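Local coordinates for protein putative uronate isomerase (Thermotoga maritima, PDB 4NAR) that is of unestablished function but may act as a lactate racemase, at residues F211-V224 / A235-Y249. Sequence-based numbering, arbitrary orientation.
Sequences FEKIKARSFTLNMV and ALYIDEGYEGFLRAY
Strands 217-224 and 235-240 pair antiparallel, their axes 164° apart, as the two arms of a beta hairpin; Thr220, Asn222 and Val224 exchange backbone bonds with Asp239, Tyr237 and Ala235. Gly241 N still bonds Ser218 O (2.8 Å) where the chain turns, at a positive phi that glycine adopts easily, into helix 241-249, which runs back almost parallel to strand 217-224. On the face bearing Phe219, Arg217 bends at chi3 (66°) to grip Glu240 side-on: NE meets OE2 at 2.7 Å and NH2 meets OE1 at 2.6 Å, both in the guanidinium plane. A methionine in place of Arg217 would probably leave the Glu240 carboxylate without its paired charge and freer to turn. On the helix-covered face, beta-branched Thr220 sets CB squarely over the Phe245 ring, 3.6 Å from its centroid, a CH-pi contact, while CG2 touches small Ala248 CB. A water joins Thr220 OG1, Asn222 ND2 and Phe245 O, satisfying buried polar groups; Asn149 and Thr151 hold OG1 of Thr220 and OD1 of Asn222. Phe211, near the C-terminal end of helix 198-213, brings CZ to Phe245 CE1. Strand 144-150 continues the mixed sheet beyond 217-227, and strand 5-6 flanks 231-240.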
# COMPACT_ATOMS: atom_id res chain seq x y z
N PHE A 211 14.15 -9.66 -10.98
CA PHE A 211 15.10 -10.43 -10.18
C PHE A 211 16.16 -11.15 -11.01
O PHE A 211 17.26 -11.45 -10.52
CB PHE A 211 14.38 -11.38 -9.23
CG PHE A 211 13.88 -10.69 -8.01
CD1 PHE A 211 14.54 -10.84 -6.80
CD2 PHE A 211 12.77 -9.85 -8.08
CE1 PHE A 211 14.08 -10.18 -5.66
CE2 PHE A 211 12.31 -9.19 -6.98
CZ PHE A 211 12.96 -9.34 -5.76
N GLU A 212 15.82 -11.42 -12.26
CA GLU A 212 16.77 -11.93 -13.23
C GLU A 212 17.96 -10.97 -13.39
O GLU A 212 19.11 -11.41 -13.43
CB GLU A 212 16.08 -12.10 -14.57
CG GLU A 212 16.13 -13.52 -15.12
CD GLU A 212 16.23 -13.53 -16.64
OE1 GLU A 212 15.56 -12.68 -17.29
OE2 GLU A 212 17.00 -14.35 -17.18
N LYS A 213 17.69 -9.67 -13.49
CA LYS A 213 18.76 -8.71 -13.75
C LYS A 213 19.53 -8.26 -12.49
O LYS A 213 20.64 -7.73 -12.59
CB LYS A 213 18.23 -7.50 -14.53
CG LYS A 213 17.82 -7.84 -15.97
CD LYS A 213 19.02 -8.36 -16.78
CE LYS A 213 18.69 -9.71 -17.46
NZ LYS A 213 19.90 -10.59 -17.57
N ILE A 214 18.96 -8.48 -11.31
CA ILE A 214 19.66 -8.19 -10.05
C ILE A 214 20.79 -9.18 -9.82
O ILE A 214 20.56 -10.39 -9.77
CB ILE A 214 18.72 -8.28 -8.83
CG1 ILE A 214 17.67 -7.17 -8.90
CG2 ILE A 214 19.52 -8.24 -7.52
CD1 ILE A 214 16.56 -7.36 -7.89
N LYS A 215 22.02 -8.68 -9.67
CA LYS A 215 23.17 -9.54 -9.41
C LYS A 215 23.50 -9.72 -7.92
O LYS A 215 24.06 -10.74 -7.54
CB LYS A 215 24.42 -9.05 -10.16
CG LYS A 215 24.37 -7.60 -10.56
CD LYS A 215 24.83 -7.46 -12.02
CE LYS A 215 26.15 -8.20 -12.28
NZ LYS A 215 26.05 -9.12 -13.45
N ALA A 216 23.15 -8.73 -7.10
CA ALA A 216 23.24 -8.90 -5.65
C ALA A 216 22.39 -10.09 -5.20
O ALA A 216 21.46 -10.49 -5.90
CB ALA A 216 22.76 -7.64 -4.94
N ARG A 217 22.72 -10.66 -4.04
CA ARG A 217 21.80 -11.58 -3.35
C ARG A 217 20.63 -10.76 -2.79
O ARG A 217 20.84 -9.70 -2.19
CB ARG A 217 22.50 -12.31 -2.20
CG ARG A 217 23.64 -13.24 -2.62
CD ARG A 217 24.21 -13.97 -1.39
NE ARG A 217 23.22 -14.88 -0.80
CZ ARG A 217 23.42 -15.57 0.33
NH1 ARG A 217 24.56 -15.45 1.00
NH2 ARG A 217 22.46 -16.38 0.78
N SER A 218 19.41 -11.26 -2.97
CA SER A 218 18.20 -10.51 -2.58
C SER A 218 17.42 -11.15 -1.43
O SER A 218 17.01 -12.30 -1.52
CB SER A 218 17.25 -10.39 -3.76
OG SER A 218 17.76 -9.47 -4.70
N PHE A 219 17.15 -10.38 -0.38
CA PHE A 219 16.41 -10.95 0.73
C PHE A 219 15.08 -10.29 0.95
O PHE A 219 14.93 -9.09 0.76
CB PHE A 219 17.26 -10.93 2.00
CG PHE A 219 18.56 -11.65 1.84
CD1 PHE A 219 18.62 -13.04 1.97
CD2 PHE A 219 19.72 -10.96 1.47
CE1 PHE A 219 19.82 -13.73 1.78
CE2 PHE A 219 20.93 -11.65 1.28
CZ PHE A 219 20.98 -13.03 1.43
N THR A 220 14.11 -11.10 1.32
CA THR A 220 12.84 -10.58 1.78
C THR A 220 12.76 -10.76 3.28
O THR A 220 13.07 -11.84 3.82
CB THR A 220 11.62 -11.23 1.08
OG1 THR A 220 10.42 -10.73 1.68
CG2 THR A 220 11.65 -12.78 1.21
N LEU A 221 12.40 -9.69 3.96
CA LEU A 221 12.18 -9.71 5.39
C LEU A 221 10.73 -9.25 5.56
O LEU A 221 10.45 -8.05 5.64
CB LEU A 221 13.20 -8.81 6.10
CG LEU A 221 14.67 -9.18 5.83
CD1 LEU A 221 15.23 -8.53 4.57
CD2 LEU A 221 15.58 -8.87 7.02
N ASN A 222 9.82 -10.22 5.56
CA ASN A 222 8.39 -9.98 5.46
C ASN A 222 7.76 -9.95 6.86
O ASN A 222 7.63 -10.98 7.54
CB ASN A 222 7.75 -11.07 4.58
CG ASN A 222 6.36 -10.70 4.08
OD1 ASN A 222 5.64 -9.90 4.69
ND2 ASN A 222 5.96 -11.29 2.94
N MSE A 223 7.38 -8.75 7.29
CA MSE A 223 6.84 -8.54 8.63
C MSE A 223 5.33 -8.79 8.69
O MSE A 223 4.60 -8.53 7.73
CB MSE A 223 7.08 -7.09 9.05
CG MSE A 223 8.54 -6.71 9.26
SE MSE A 223 8.67 -4.78 9.58
CE MSE A 223 7.89 -4.10 7.94
N VAL A 224 4.88 -9.27 9.84
CA VAL A 224 3.45 -9.28 10.16
C VAL A 224 3.29 -8.75 11.59
O VAL A 224 4.09 -9.08 12.49
CB VAL A 224 2.82 -10.69 10.00
CG1 VAL A 224 1.31 -10.63 10.15
CG2 VAL A 224 3.18 -11.29 8.65
N ALA A 235 5.50 -11.63 13.51
CA ALA A 235 6.31 -12.52 12.68
C ALA A 235 7.23 -11.76 11.75
O ALA A 235 6.88 -10.68 11.26
CB ALA A 235 5.44 -13.47 11.87
N LEU A 236 8.40 -12.35 11.49
CA LEU A 236 9.34 -11.84 10.51
C LEU A 236 9.77 -13.03 9.66
O LEU A 236 10.53 -13.89 10.12
CB LEU A 236 10.56 -11.23 11.22
CG LEU A 236 11.24 -9.99 10.60
CD1 LEU A 236 12.77 -10.04 10.81
CD2 LEU A 236 10.90 -9.80 9.12
N TYR A 237 9.26 -13.11 8.43
CA TYR A 237 9.59 -14.23 7.56
C TYR A 237 10.74 -13.83 6.64
O TYR A 237 10.56 -13.01 5.72
CB TYR A 237 8.36 -14.69 6.78
CG TYR A 237 7.26 -15.19 7.67
CD1 TYR A 237 7.54 -16.02 8.76
CD2 TYR A 237 5.93 -14.84 7.45
CE1 TYR A 237 6.53 -16.49 9.60
CE2 TYR A 237 4.91 -15.30 8.28
CZ TYR A 237 5.22 -16.13 9.36
OH TYR A 237 4.22 -16.60 10.19
N ILE A 238 11.92 -14.41 6.88
CA ILE A 238 13.11 -14.05 6.13
C ILE A 238 13.39 -15.10 5.06
O ILE A 238 13.42 -16.29 5.36
CB ILE A 238 14.33 -13.94 7.07
CG1 ILE A 238 14.02 -13.00 8.24
CG2 ILE A 238 15.58 -13.50 6.29
CD1 ILE A 238 15.22 -12.64 9.12
N ASP A 239 13.60 -14.68 3.82
CA ASP A 239 13.82 -15.63 2.75
C ASP A 239 14.61 -14.98 1.62
O ASP A 239 14.94 -13.79 1.69
CB ASP A 239 12.48 -16.16 2.25
CG ASP A 239 12.61 -17.52 1.58
OD1 ASP A 239 13.73 -17.85 1.09
OD2 ASP A 239 11.59 -18.25 1.52
N GLU A 240 14.94 -15.75 0.59
CA GLU A 240 15.90 -15.27 -0.40
C GLU A 240 15.43 -15.44 -1.86
O GLU A 240 14.83 -16.45 -2.23
CB GLU A 240 17.29 -15.92 -0.19
CG GLU A 240 18.33 -15.51 -1.24
CD GLU A 240 19.78 -15.92 -0.91
OE1 GLU A 240 20.00 -16.76 -0.00
OE2 GLU A 240 20.70 -15.39 -1.58
N GLY A 241 15.71 -14.43 -2.68
CA GLY A 241 15.44 -14.50 -4.10
C GLY A 241 13.95 -14.43 -4.42
O GLY A 241 13.10 -14.41 -3.51
N TYR A 242 13.64 -14.38 -5.71
CA TYR A 242 12.26 -14.31 -6.19
C TYR A 242 11.36 -15.34 -5.50
O TYR A 242 10.33 -14.97 -4.91
CB TYR A 242 12.25 -14.50 -7.72
CG TYR A 242 10.87 -14.55 -8.34
CD1 TYR A 242 10.14 -13.38 -8.56
CD2 TYR A 242 10.29 -15.77 -8.72
CE1 TYR A 242 8.86 -13.42 -9.14
CE2 TYR A 242 9.00 -15.82 -9.31
CZ TYR A 242 8.30 -14.64 -9.50
OH TYR A 242 7.05 -14.68 -10.07
N GLU A 243 11.75 -16.61 -5.57
CA GLU A 243 10.94 -17.69 -4.99
C GLU A 243 10.77 -17.51 -3.48
O GLU A 243 9.74 -17.91 -2.91
CB GLU A 243 11.56 -19.07 -5.26
CG GLU A 243 11.71 -19.43 -6.73
CD GLU A 243 10.37 -19.73 -7.40
OE1 GLU A 243 9.33 -19.77 -6.69
OE2 GLU A 243 10.36 -19.93 -8.65
N GLY A 244 11.78 -16.91 -2.85
CA GLY A 244 11.70 -16.63 -1.43
C GLY A 244 10.61 -15.62 -1.14
O GLY A 244 9.87 -15.76 -0.14
N PHE A 245 10.50 -14.61 -2.00
CA PHE A 245 9.51 -13.56 -1.83
C PHE A 245 8.12 -14.18 -1.84
O PHE A 245 7.27 -13.83 -1.02
CB PHE A 245 9.62 -12.55 -2.98
CG PHE A 245 10.35 -11.29 -2.62
CD1 PHE A 245 11.71 -11.15 -2.88
CD2 PHE A 245 9.66 -10.22 -2.04
CE1 PHE A 245 12.37 -9.98 -2.56
CE2 PHE A 245 10.32 -9.04 -1.72
CZ PHE A 245 11.67 -8.91 -1.99
N LEU A 246 7.92 -15.09 -2.80
CA LEU A 246 6.66 -15.84 -2.93
C LEU A 246 6.32 -16.66 -1.68
O LEU A 246 5.20 -16.60 -1.18
CB LEU A 246 6.72 -16.73 -4.18
CG LEU A 246 6.14 -16.13 -5.48
CD1 LEU A 246 6.24 -14.61 -5.53
CD2 LEU A 246 6.78 -16.73 -6.74
N ARG A 247 7.29 -17.43 -1.17
CA ARG A 247 7.08 -18.24 0.04
C ARG A 247 6.75 -17.39 1.28
O ARG A 247 5.76 -17.64 1.97
CB ARG A 247 8.31 -19.10 0.33
CG ARG A 247 8.56 -20.25 -0.66
CD ARG A 247 9.69 -21.15 -0.16
NE ARG A 247 10.97 -20.43 -0.16
CZ ARG A 247 11.82 -20.44 -1.18
NH1 ARG A 247 11.55 -21.14 -2.28
NH2 ARG A 247 12.96 -19.75 -1.11
N ALA A 248 7.60 -16.40 1.54
CA ALA A 248 7.43 -15.51 2.69
C ALA A 248 6.09 -14.78 2.65
O ALA A 248 5.43 -14.63 3.69
CB ALA A 248 8.60 -14.51 2.78
N TYR A 249 5.70 -14.35 1.44
CA TYR A 249 4.39 -13.69 1.23
C TYR A 249 3.20 -14.61 1.53
O TYR A 249 2.20 -14.17 2.10
CB TYR A 249 4.26 -13.17 -0.22
CG TYR A 249 2.87 -12.71 -0.62
CD1 TYR A 249 2.34 -11.53 -0.12
CD2 TYR A 249 2.10 -13.45 -1.51
CE1 TYR A 249 1.07 -11.10 -0.49
CE2 TYR A 249 0.83 -13.03 -1.89
CZ TYR A 249 0.32 -11.85 -1.38
OH TYR A 249 -0.95 -11.43 -1.76
O HOH W 1 19.40 -13.90 -3.87
O HOH W 2 7.93 -11.64 0.92